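D-alanine--D-alanine ligase (Coxiella burnetii, PDB 3TQT) catalyses the ATP-dependent joining of two D-alanine molecules into the D-alanyl-D-alanine dipeptide used in peptidoglycan synthesis, with magnesium or manganese as cofactor. Local coordinates at residues I22-N27 against F103-G108; L161-A166 against E211-D216; L183-V188 against T206-E211; P321-T324 against M328-K331. All blocks are in the same frame, centred on the assembly; numbering follows the deposited sequence.

Interaction 1. Residues I22-N27 against F103-G108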
loop_
_atom_site.group_PDB
_atom_site.type_symbol
_atom_site.label_atom_id
_atom_site.label_comp_id
_atom_site.label_asym_id
_atom_site.label_seq_id
_atom_site.Cartn_x
_atom_site.Cartn_y
_atom_site.Cartn_z
ATOM N N ILE A 22 0.053 21.719 -5.925
ATOM C CA ILE A 22 -0.897 22.792 -6.184
ATOM C C ILE A 22 -0.866 23.175 -7.660
ATOM O O ILE A 22 -1.919 23.377 -8.267
ATOM C CB ILE A 22 -0.583 24.030 -5.327
ATOM C CG1 ILE A 22 -0.842 23.714 -3.852
ATOM C CG2 ILE A 22 -1.418 25.220 -5.792
ATOM C CD1 ILE A 22 -0.045 24.574 -2.896
ATOM N N GLN A 23 0.333 23.295 -8.237
ATOM C CA GLN A 23 0.430 23.644 -9.657
ATOM C C GLN A 23 -0.153 22.550 -10.566
ATOM O O GLN A 23 -0.796 22.855 -11.566
ATOM C CB GLN A 23 1.855 24.012 -10.077
ATOM C CG GLN A 23 2.351 25.317 -9.447
ATOM C CD GLN A 23 1.336 26.451 -9.585
ATOM O OE1 GLN A 23 0.931 27.068 -8.592
ATOM N NE2 GLN A 23 0.922 26.730 -10.822
ATOM N N SER A 24 0.083 21.289 -10.221
ATOM C CA SER A 24 -0.557 20.177 -10.928
ATOM C C SER A 24 -2.075 20.300 -10.838
ATOM O O SER A 24 -2.781 20.208 -11.840
ATOM C CB SER A 24 -0.091 18.825 -10.358
ATOM O OG SER A 24 1.291 18.654 -10.581
ATOM N N ALA A 25 -2.576 20.503 -9.625
ATOM C CA ALA A 25 -4.010 20.607 -9.408
ATOM C C ALA A 25 -4.609 21.775 -10.181
ATOM O O ALA A 25 -5.717 21.671 -10.697
ATOM C CB ALA A 25 -4.326 20.739 -7.938
ATOM N N LYS A 26 -3.884 22.887 -10.261
ATOM C CA LYS A 26 -4.405 24.035 -10.984
ATOM C C LYS A 26 -4.567 23.711 -12.462
ATOM O O LYS A 26 -5.562 24.066 -13.074
ATOM C CB LYS A 26 -3.519 25.259 -10.791
ATOM C CG LYS A 26 -3.620 25.866 -9.410
ATOM C CD LYS A 26 -2.711 27.081 -9.310
ATOM C CE LYS A 26 -2.827 27.755 -7.959
ATOM N NZ LYS A 26 -3.665 28.976 -8.029
ATOM N N ASN A 27 -3.594 23.026 -13.037
ATOM C CA ASN A 27 -3.693 22.671 -14.442
ATOM C C ASN A 27 -4.867 21.742 -14.673
ATOM O O ASN A 27 -5.632 21.907 -15.616
ATOM C CB ASN A 27 -2.412 21.993 -14.925
ATOM C CG ASN A 27 -2.446 21.688 -16.404
ATOM O OD1 ASN A 27 -2.884 22.512 -17.207
ATOM N ND2 ASN A 27 -2.008 20.494 -16.773
ATOM N N PHE A 103 -9.517 12.934 -7.632
ATOM C CA PHE A 103 -8.294 12.987 -8.393
ATOM C C PHE A 103 -7.186 13.298 -7.397
ATOM O O PHE A 103 -6.968 14.450 -7.056
ATOM C CB PHE A 103 -8.408 14.097 -9.440
ATOM C CG PHE A 103 -7.667 13.817 -10.715
ATOM C CD1 PHE A 103 -8.337 13.800 -11.930
ATOM C CD2 PHE A 103 -6.311 13.556 -10.698
ATOM C CE1 PHE A 103 -7.657 13.544 -13.095
ATOM C CE2 PHE A 103 -5.627 13.306 -11.863
ATOM C CZ PHE A 103 -6.303 13.300 -13.061
ATOM N N PRO A 104 -6.512 12.256 -6.885
ATOM C CA PRO A 104 -5.466 12.505 -5.905
ATOM C C PRO A 104 -4.308 13.167 -6.649
ATOM O O PRO A 104 -3.803 12.609 -7.629
ATOM C CB PRO A 104 -5.080 11.097 -5.423
ATOM C CG PRO A 104 -6.022 10.151 -6.082
ATOM C CD PRO A 104 -6.582 10.840 -7.273
ATOM N N MET A 105 -3.915 14.363 -6.234
ATOM C CA MET A 105 -2.856 15.040 -6.955
ATOM C C MET A 105 -1.872 15.579 -5.947
ATOM O O MET A 105 -1.330 16.669 -6.099
ATOM C CB MET A 105 -3.409 16.127 -7.880
ATOM C CG MET A 105 -2.387 16.717 -8.866
ATOM S SD MET A 105 -1.352 15.513 -9.756
ATOM C CE MET A 105 -2.598 14.343 -10.328
ATOM N N VAL A 106 -1.667 14.789 -4.903
ATOM C CA VAL A 106 -0.610 15.038 -3.946
ATOM C C VAL A 106 0.596 14.190 -4.343
ATOM O O VAL A 106 0.509 12.958 -4.386
ATOM C CB VAL A 106 -1.059 14.676 -2.526
ATOM C CG1 VAL A 106 0.124 14.743 -1.565
ATOM C CG2 VAL A 106 -2.178 15.597 -2.078
ATOM N N HIS A 107 1.710 14.850 -4.655
ATOM C CA HIS A 107 2.947 14.154 -5.016
ATOM C C HIS A 107 3.732 13.757 -3.771
ATOM O O HIS A 107 3.720 14.465 -2.765
ATOM C CB HIS A 107 3.846 15.029 -5.904
ATOM C CG HIS A 107 3.135 15.664 -7.063
ATOM N ND1 HIS A 107 2.625 14.938 -8.118
ATOM C CD2 HIS A 107 2.869 16.964 -7.338
ATOM C CE1 HIS A 107 2.060 15.762 -8.987
ATOM N NE2 HIS A 107 2.198 16.995 -8.537
ATOM N N GLY A 108 4.429 12.628 -3.861
ATOM C CA GLY A 108 5.302 12.162 -2.803
ATOM C C GLY A 108 4.591 11.647 -1.567
ATOM O O GLY A 108 3.545 10.988 -1.644
#
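Ser-24 meets the imidazole of His-107 at the ring's edge. Its OG lies in the ring plane and forms a hydrogen bond of 2.8 Å with His-107 NE2, in which either atom could be the donor. OG takes up this position beside its own backbone N, anti to the carbonyl carbon (chi1 -64°), while the neighbouring CB is packed from another direction by Met-105. There the thioether chain leaves the backbone with CG anti to N (chi1 -169°), then bends at both chi2 and chi3. The bends keep its middle atoms against the serine: Met-105 CG is 3.5 Å from Ser-24 CB, tighter than usual for two carbons, and Met-105 SD is 3.6 Å from the same CB. Met-105 CG also touches the helix backbone, 3.9 Å from Ala-25 N.

Both segments belong to the Rossmann-like N-terminal domain, where helix 18-31 packs beside strand 101-104 and the loop leaving it. This strand runs parallel to its neighbour, 5-12. The Met-105 carbonyl oxygen stands 4.3 Å above the plane of the His-107 ring, offset toward its rim, and bonds to Ser-21 OG. Further bonds fix the polar atoms: Ser-24 OG also pairs with Ile-20 O, and His-107 ND1 with Ile-320 O.

Interaction 2. Residues L161-A166 against E211-D216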
loop_
_atom_site.group_PDB
_atom_site.type_symbol
_atom_site.label_atom_id
_atom_site.label_comp_id
_atom_site.label_asym_id
_atom_site.label_seq_id
_atom_site.Cartn_x
_atom_site.Cartn_y
_atom_site.Cartn_z
ATOM N N LEU A 161 20.046 -0.766 1.508
ATOM C CA LEU A 161 20.622 -0.822 2.844
ATOM C C LEU A 161 19.590 -0.334 3.841
ATOM O O LEU A 161 18.839 0.609 3.571
ATOM C CB LEU A 161 21.855 0.073 2.968
ATOM C CG LEU A 161 23.163 -0.380 2.328
ATOM C CD1 LEU A 161 24.220 0.686 2.568
ATOM C CD2 LEU A 161 23.608 -1.722 2.903
ATOM N N SER A 162 19.570 -0.981 4.995
ATOM C CA SER A 162 18.770 -0.512 6.108
ATOM C C SER A 162 19.730 -0.091 7.206
ATOM O O SER A 162 20.915 -0.429 7.169
ATOM C CB SER A 162 17.837 -1.609 6.601
ATOM O OG SER A 162 16.866 -1.894 5.608
ATOM N N PRO A 163 19.222 0.657 8.190
ATOM C CA PRO A 163 20.103 1.213 9.217
ATOM C C PRO A 163 20.908 0.167 9.981
ATOM O O PRO A 163 22.009 0.481 10.411
ATOM C CB PRO A 163 19.127 1.939 10.139
ATOM C CG PRO A 163 18.084 2.422 9.190
ATOM C CD PRO A 163 17.881 1.261 8.237
ATOM N N ARG A 164 20.392 -1.048 10.139
ATOM C CA ARG A 164 21.144 -2.063 10.878
ATOM C C ARG A 164 22.223 -2.794 10.065
ATOM O O ARG A 164 23.090 -3.444 10.638
ATOM C CB ARG A 164 20.200 -3.047 11.583
ATOM C CG ARG A 164 19.573 -2.449 12.844
ATOM C CD ARG A 164 18.222 -3.073 13.174
ATOM N NE ARG A 164 17.478 -2.284 14.161
ATOM C CZ ARG A 164 16.774 -1.191 13.874
ATOM N NH1 ARG A 164 16.716 -0.740 12.627
ATOM N NH2 ARG A 164 16.127 -0.540 14.835
ATOM N N ASP A 165 22.187 -2.668 8.742
ATOM C CA ASP A 165 23.207 -3.284 7.902
ATOM C C ASP A 165 24.563 -2.607 8.092
ATOM O O ASP A 165 24.653 -1.388 8.211
ATOM C CB ASP A 165 22.817 -3.195 6.429
ATOM C CG ASP A 165 21.551 -3.957 6.123
ATOM O OD1 ASP A 165 21.400 -5.071 6.663
ATOM O OD2 ASP A 165 20.709 -3.439 5.358
ATOM N N ALA A 166 25.620 -3.401 8.100
ATOM C CA ALA A 166 26.966 -2.840 8.113
ATOM C C ALA A 166 27.159 -2.095 6.800
ATOM O O ALA A 166 26.684 -2.538 5.761
ATOM C CB ALA A 166 27.998 -3.946 8.260
ATOM N N GLU A 211 23.785 10.418 5.877
ATOM C CA GLU A 211 22.914 11.548 5.582
ATOM C C GLU A 211 21.519 11.096 5.162
ATOM O O GLU A 211 20.516 11.586 5.672
ATOM C CB GLU A 211 23.529 12.411 4.485
ATOM C CG GLU A 211 22.555 13.351 3.824
ATOM C CD GLU A 211 22.474 14.699 4.499
ATOM O OE1 GLU A 211 22.752 14.784 5.717
ATOM O OE2 GLU A 211 22.132 15.677 3.799
ATOM N N VAL A 212 21.455 10.151 4.231
ATOM C CA VAL A 212 20.161 9.694 3.753
ATOM C C VAL A 212 19.352 9.027 4.848
ATOM O O VAL A 212 18.125 9.142 4.873
ATOM C CB VAL A 212 20.279 8.745 2.559
ATOM C CG1 VAL A 212 18.898 8.162 2.233
ATOM C CG2 VAL A 212 20.858 9.492 1.358
ATOM N N PHE A 213 20.025 8.340 5.767
ATOM C CA PHE A 213 19.312 7.720 6.885
ATOM C C PHE A 213 18.766 8.728 7.879
ATOM O O PHE A 213 18.062 8.351 8.820
ATOM C CB PHE A 213 20.169 6.704 7.614
ATOM C CG PHE A 213 20.267 5.385 6.919
ATOM C CD1 PHE A 213 19.161 4.824 6.300
ATOM C CD2 PHE A 213 21.471 4.706 6.877
ATOM C CE1 PHE A 213 19.264 3.596 5.652
ATOM C CE2 PHE A 213 21.568 3.483 6.238
ATOM C CZ PHE A 213 20.469 2.940 5.624
ATOM N N ARG A 214 19.090 10.001 7.684
ATOM C CA ARG A 214 18.420 11.045 8.445
ATOM C C ARG A 214 17.041 11.361 7.853
ATOM O O ARG A 214 16.215 11.992 8.502
ATOM C CB ARG A 214 19.262 12.323 8.494
ATOM C CG ARG A 214 20.594 12.171 9.231
ATOM C CD ARG A 214 21.482 13.409 9.042
ATOM N NE ARG A 214 20.832 14.652 9.459
ATOM C CZ ARG A 214 20.852 15.131 10.702
ATOM N NH1 ARG A 214 21.484 14.467 11.663
ATOM N NH2 ARG A 214 20.238 16.273 10.993
ATOM N N TYR A 215 16.798 10.916 6.622
ATOM C CA TYR A 215 15.568 11.266 5.902
ATOM C C TYR A 215 14.614 10.095 5.685
ATOM O O TYR A 215 13.401 10.274 5.641
ATOM C CB TYR A 215 15.921 11.821 4.530
ATOM C CG TYR A 215 16.936 12.921 4.579
ATOM C CD1 TYR A 215 16.963 13.808 5.641
ATOM C CD2 TYR A 215 17.869 13.076 3.564
ATOM C CE1 TYR A 215 17.893 14.820 5.698
ATOM C CE2 TYR A 215 18.807 14.085 3.614
ATOM C CZ TYR A 215 18.810 14.955 4.681
ATOM O OH TYR A 215 19.734 15.968 4.737
ATOM N N ASP A 216 15.171 8.909 5.503
ATOM C CA ASP A 216 14.369 7.742 5.140
ATOM C C ASP A 216 14.910 6.558 5.927
ATOM O O ASP A 216 16.076 6.544 6.323
ATOM C CB ASP A 216 14.466 7.488 3.629
ATOM C CG ASP A 216 13.276 6.718 3.078
ATOM O OD1 ASP A 216 12.607 6.027 3.867
ATOM O OD2 ASP A 216 13.013 6.810 1.854
#
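The contact of Phe-213 with Leu-161, Ser-162 and Pro-163 is mainly packing of an aromatic ring on side chains and backbone alike, at the margin of an ATP-grasp subdomain. It joins the C-terminal part of helix 202-212 and what follows it to a type I beta turn after the outermost strand 159-161 of a four-stranded antiparallel sheet. One phenyl ring makes nearly all of it. Over one face lies Pro-163: its CG is 4.1 Å from the Phe-213 centroid and 20° off the ring normal, a CH-pi contact displaced toward the rim. Pro-163 CD approaches the same ring at Phe-213 CE1, 3.7 Å away. Around the far end of the ring the partners change from side chain to backbone. Phe-213 CZ comes to 3.5 Å from Leu-161 O, which lies at the edge near the ring plane, while the carbonyl carbon of Ser-162 approaches obliquely. Leu-161 adds its CB at 4.1 Å from Phe-213 CZ, and Leu-219 of the adjacent strand also packs on the phenyl. The ring leans across to the turn with CG beside the backbone N of Phe-213 (chi1 -79°).

The turn presented to it is closed twice. Asp-165 N donates to Ser-162 O, as expected of the i to i+3 link, and the carboxylate reaches back to the main chain of Ser-162. Arg-164 packs against Gly-238 of the second subunit. In the return bond, Ser-162 N donates to Asp-165 OD2 over 2.7 Å at 166°, meeting that oxygen on its anti side.

Interaction 3. Residues L183-V188 against T206-E211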
loop_
_atom_site.group_PDB
_atom_site.type_symbol
_atom_site.label_atom_id
_atom_site.label_comp_id
_atom_site.label_asym_id
_atom_site.label_seq_id
_atom_site.Cartn_x
_atom_site.Cartn_y
_atom_site.Cartn_z
ATOM N N LEU A 183 28.645 6.228 -7.743
ATOM C CA LEU A 183 27.403 5.672 -7.219
ATOM C C LEU A 183 26.441 6.771 -6.782
ATOM O O LEU A 183 26.846 7.901 -6.502
ATOM C CB LEU A 183 27.690 4.804 -5.998
ATOM C CG LEU A 183 28.135 3.352 -6.149
ATOM C CD1 LEU A 183 28.736 3.056 -7.488
ATOM C CD2 LEU A 183 29.081 2.973 -5.017
ATOM N N PHE A 184 25.168 6.416 -6.722
ATOM C CA PHE A 184 24.157 7.246 -6.098
ATOM C C PHE A 184 23.706 6.603 -4.799
ATOM O O PHE A 184 23.422 5.406 -4.753
ATOM C CB PHE A 184 22.947 7.406 -7.023
ATOM C CG PHE A 184 23.200 8.315 -8.170
ATOM C CD1 PHE A 184 23.653 9.605 -7.950
ATOM C CD2 PHE A 184 23.006 7.887 -9.471
ATOM C CE1 PHE A 184 23.908 10.454 -9.008
ATOM C CE2 PHE A 184 23.254 8.741 -10.540
ATOM C CZ PHE A 184 23.709 10.023 -10.302
ATOM N N VAL A 185 23.632 7.403 -3.746
ATOM C CA VAL A 185 23.001 6.948 -2.516
ATOM C C VAL A 185 21.683 7.695 -2.400
ATOM O O VAL A 185 21.675 8.915 -2.275
ATOM C CB VAL A 185 23.902 7.196 -1.291
ATOM C CG1 VAL A 185 23.194 6.766 0.004
ATOM C CG2 VAL A 185 25.231 6.452 -1.463
ATOM N N LYS A 186 20.582 6.947 -2.463
ATOM C CA LYS A 186 19.237 7.490 -2.638
ATOM C C LYS A 186 18.297 7.001 -1.537
ATOM O O LYS A 186 18.300 5.822 -1.209
ATOM C CB LYS A 186 18.627 6.946 -3.939
ATOM C CG LYS A 186 19.138 7.505 -5.246
ATOM C CD LYS A 186 18.276 6.923 -6.380
ATOM C CE LYS A 186 18.474 7.640 -7.707
ATOM N NZ LYS A 186 19.865 7.496 -8.233
ATOM N N ALA A 187 17.457 7.883 -1.004
ATOM C CA ALA A 187 16.340 7.404 -0.197
ATOM C C ALA A 187 15.473 6.503 -1.080
ATOM O O ALA A 187 15.278 6.788 -2.271
ATOM C CB ALA A 187 15.523 8.576 0.326
ATOM N N VAL A 188 14.957 5.419 -0.525
ATOM C CA VAL A 188 14.083 4.545 -1.322
ATOM C C VAL A 188 12.773 5.229 -1.698
ATOM O O VAL A 188 12.208 4.968 -2.756
ATOM C CB VAL A 188 13.750 3.205 -0.614
ATOM C CG1 VAL A 188 15.005 2.361 -0.418
ATOM C CG2 VAL A 188 13.025 3.466 0.703
ATOM N N THR A 206 30.013 6.555 2.767
ATOM C CA THR A 206 29.515 6.355 4.123
ATOM C C THR A 206 28.907 7.649 4.659
ATOM O O THR A 206 27.927 7.616 5.397
ATOM C CB THR A 206 30.596 5.810 5.090
ATOM O OG1 THR A 206 31.452 6.876 5.499
ATOM C CG2 THR A 206 31.417 4.709 4.426
ATOM N N LYS A 207 29.478 8.794 4.289
ATOM C CA LYS A 207 28.859 10.053 4.684
ATOM C C LYS A 207 27.457 10.203 4.081
ATOM O O LYS A 207 26.543 10.691 4.738
ATOM C CB LYS A 207 29.730 11.244 4.314
ATOM C CG LYS A 207 30.874 11.490 5.281
ATOM C CD LYS A 207 31.674 12.716 4.882
ATOM C CE LYS A 207 32.780 12.997 5.893
ATOM N NZ LYS A 207 33.636 11.799 6.118
ATOM N N ALA A 208 27.296 9.794 2.826
ATOM C CA ALA A 208 26.003 9.889 2.157
ATOM C C ALA A 208 25.002 8.924 2.779
ATOM O O ALA A 208 23.828 9.245 2.927
ATOM C CB ALA A 208 26.151 9.599 0.685
ATOM N N VAL A 209 25.470 7.735 3.138
ATOM C CA VAL A 209 24.597 6.753 3.752
ATOM C C VAL A 209 24.056 7.305 5.057
ATOM O O VAL A 209 22.860 7.218 5.334
ATOM C CB VAL A 209 25.327 5.424 3.995
ATOM C CG1 VAL A 209 24.555 4.566 4.995
ATOM C CG2 VAL A 209 25.506 4.683 2.681
ATOM N N LYS A 210 24.945 7.888 5.850
ATOM C CA LYS A 210 24.558 8.487 7.117
ATOM C C LYS A 210 23.531 9.593 6.885
ATOM O O LYS A 210 22.523 9.687 7.593
ATOM C CB LYS A 210 25.798 9.043 7.834
ATOM C CG LYS A 210 25.510 9.723 9.163
ATOM C CD LYS A 210 26.789 9.917 9.976
ATOM C CE LYS A 210 26.494 10.489 11.359
ATOM N NZ LYS A 210 27.594 10.210 12.319
ATOM N N GLU A 211 23.785 10.418 5.877
ATOM C CA GLU A 211 22.914 11.548 5.582
ATOM C C GLU A 211 21.519 11.096 5.162
ATOM O O GLU A 211 20.516 11.586 5.672
ATOM C CB GLU A 211 23.529 12.411 4.485
ATOM C CG GLU A 211 22.555 13.351 3.824
ATOM C CD GLU A 211 22.474 14.699 4.499
ATOM O OE1 GLU A 211 22.752 14.784 5.717
ATOM O OE2 GLU A 211 22.132 15.677 3.799
#
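The flat group that Val-185 meets is a peptide unit, the one linking Ala-208 to Val-209; neither segment brings an aromatic ring to the contact. The CG1 methyl of Val-185 sits over one face of this unit, almost equally far from its three central atoms: 3.9 Å from Ala-208 O, and 4.0 Å from both Ala-208 C and Val-209 N. From there CG1 also reaches Val-209 CG2, at 4.1 Å. The second branch goes to the other side of the contact, with Val-185 CG2 lying 3.9 Å from Ala-208 CB. Ala-208 CB is nearer still to the valine's branch point, 3.8 Å from Val-185 CB, so the valine straddles the alanine and the peptide beyond it. The split follows from chi1 of 177°, which sets CG1 anti to the backbone N and CG2 beside it.

This is helix-on-sheet packing in the ATP-grasp fold: helix 202-212 lies against one face of the antiparallel sheet in which strand 183-187 is an inner member. The alternation of the strand shows it, since Val-185 points toward the helix whereas Phe-184 and Lys-186 point away, and Lys-186 forms a salt bridge with Glu-222 of the neighbouring strand. Consistent with the small Ala-208 side chain, Val-185 CA and Ala-208 CA are 6.3 Å apart. Phe-205 and Val-212 of the same helix also pack on Val-185, and Leu-219 touches both Val-185 and Val-209.

Interaction 4. Residues P321-T324 against M328-K331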
loop_
_atom_site.group_PDB
_atom_site.type_symbol
_atom_site.label_atom_id
_atom_site.label_comp_id
_atom_site.label_asym_id
_atom_site.label_seq_id
_atom_site.Cartn_x
_atom_site.Cartn_y
_atom_site.Cartn_z
ATOM N N PRO A 321 2.623 11.520 -11.240
ATOM C CA PRO A 321 3.615 12.370 -11.897
ATOM C C PRO A 321 3.129 13.806 -11.916
ATOM O O PRO A 321 1.926 14.029 -11.757
ATOM C CB PRO A 321 3.651 11.817 -13.314
ATOM C CG PRO A 321 2.316 11.226 -13.524
ATOM C CD PRO A 321 1.899 10.668 -12.197
ATOM N N GLY A 322 4.047 14.753 -12.093
ATOM C CA GLY A 322 3.667 16.144 -12.245
ATOM C C GLY A 322 2.596 16.263 -13.308
ATOM O O GLY A 322 2.603 15.523 -14.289
ATOM N N PHE A 323 1.665 17.188 -13.110
ATOM C CA PHE A 323 0.547 17.329 -14.033
ATOM C C PHE A 323 0.302 18.792 -14.373
ATOM O O PHE A 323 -0.786 19.168 -14.831
ATOM C CB PHE A 323 -0.711 16.689 -13.441
ATOM C CG PHE A 323 -1.359 15.697 -14.343
ATOM C CD1 PHE A 323 -1.168 14.335 -14.146
ATOM C CD2 PHE A 323 -2.138 16.118 -15.410
ATOM C CE1 PHE A 323 -1.781 13.407 -14.978
ATOM C CE2 PHE A 323 -2.751 15.192 -16.250
ATOM C CZ PHE A 323 -2.575 13.841 -16.028
ATOM N N THR A 324 1.321 19.622 -14.149
ATOM C CA THR A 324 1.257 21.020 -14.539
ATOM C C THR A 324 1.231 21.080 -16.053
ATOM O O THR A 324 1.496 20.091 -16.719
ATOM C CB THR A 324 2.478 21.815 -14.029
ATOM O OG1 THR A 324 3.594 21.598 -14.900
ATOM C CG2 THR A 324 2.835 21.375 -12.617
ATOM N N MET A 328 5.830 16.488 -17.878
ATOM C CA MET A 328 6.046 15.471 -18.900
ATOM C C MET A 328 4.859 14.541 -19.116
ATOM O O MET A 328 4.556 14.183 -20.251
ATOM C CB MET A 328 7.325 14.668 -18.620
ATOM C CG MET A 328 8.615 15.442 -19.030
ATOM S SD MET A 328 8.659 15.765 -20.802
ATOM C CE MET A 328 9.050 14.155 -21.458
ATOM N N TYR A 329 4.187 14.132 -18.046
ATOM C CA TYR A 329 3.085 13.195 -18.242
ATOM C C TYR A 329 2.013 13.740 -19.209
ATOM O O TYR A 329 1.761 13.144 -20.245
ATOM C CB TYR A 329 2.472 12.711 -16.924
ATOM C CG TYR A 329 1.473 11.601 -17.178
ATOM C CD1 TYR A 329 1.875 10.267 -17.195
ATOM C CD2 TYR A 329 0.151 11.893 -17.458
ATOM C CE1 TYR A 329 0.968 9.249 -17.462
ATOM C CE2 TYR A 329 -0.758 10.887 -17.723
ATOM C CZ TYR A 329 -0.350 9.575 -17.725
ATOM O OH TYR A 329 -1.267 8.584 -18.002
ATOM N N PRO A 330 1.390 14.880 -18.883
ATOM C CA PRO A 330 0.443 15.406 -19.869
ATOM C C PRO A 330 1.101 15.814 -21.190
ATOM O O PRO A 330 0.473 15.596 -22.220
ATOM C CB PRO A 330 -0.162 16.627 -19.173
ATOM C CG PRO A 330 0.796 16.974 -18.071
ATOM C CD PRO A 330 1.368 15.656 -17.633
ATOM N N LYS A 331 2.307 16.387 -21.167
ATOM C CA LYS A 331 2.956 16.807 -22.411
ATOM C C LYS A 331 3.211 15.630 -23.355
ATOM O O LYS A 331 3.009 15.739 -24.555
ATOM C CB LYS A 331 4.269 17.538 -22.139
ATOM C CG LYS A 331 4.110 18.989 -21.762
ATOM C CD LYS A 331 5.480 19.634 -21.551
ATOM C CE LYS A 331 6.400 19.395 -22.743
ATOM N NZ LYS A 331 7.753 19.999 -22.559
HETATM O O HOH W 1 4.904 14.411 -15.243
#
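Tyr-329, Pro-330 and Phe-323 carry most of the surface buried here, the first two from the opening turn of helix 328-335 and the third from the loop before it. Pro-330 lies on the Phe-323 ring: its CD is 4.2 Å from the centroid and only 11° off the normal, a CH-pi contact over the middle of the face. The next atom of the proline ring, CG, touches the loop backbone, 3.5 Å from Thr-324 O. Phe-323 and Tyr-329 run side by side and point the same way, but their planes are inclined at 41°, an oblique pairing. Their closest atoms are Phe-323 CE1 and Tyr-329 CD2, at 3.5 Å. Pro-321 closes on the tyrosine nearer its root, where Pro-321 CG is 3.7 Å from Tyr-329 CB.

The loop joins strand 312-318, at the edge of the five-stranded antiparallel sheet of the ATP-grasp fold, to the helix, soon after Asn-318, a predicted ligand of the second metal ion. Pro-330 fits in the first helical turn, where a residue without an N-H costs no intrahelical bond. A water spans loop and helix: it donates to Gly-322 O at 2.7 Å and accepts from Tyr-329 N at 2.9 Å, serving a backbone N-H of that first turn. With CG anti to its backbone N (chi1 -172°), Tyr-329 extends past the loop, and its hydroxyl bonds to Val-234 O of strand 228-236. Thr-324 OG1 is hydrogen-bonded to Ile-326 N and Ser-327 OG, just ahead of the helix.

Overall arrangement
The four contacts form two pairs. Interactions 1 and 4 have centres about 10 Å apart and touch across the boundary between the N-terminal domain and the ATP-grasp part through two probable hydrogen bonds: Asn-27 ND2 lies 2.7 Å from Phe-323 O, and Ser-24 OG 2.9 Å from Phe-323 N. Both are near the predicted metal site, the side chains of His-107 and Pro-321 being about 8 and 5 Å from that of Asn-318. Interactions 2 and 3, with centres about 8 Å apart, share Glu-211 and use the same helix, 202-212; Val-212 packs on Val-185 and Ala-187, and Asp-216 on Ala-187 and Val-188. Between the pairs, centres are about 28 to 31 Å apart.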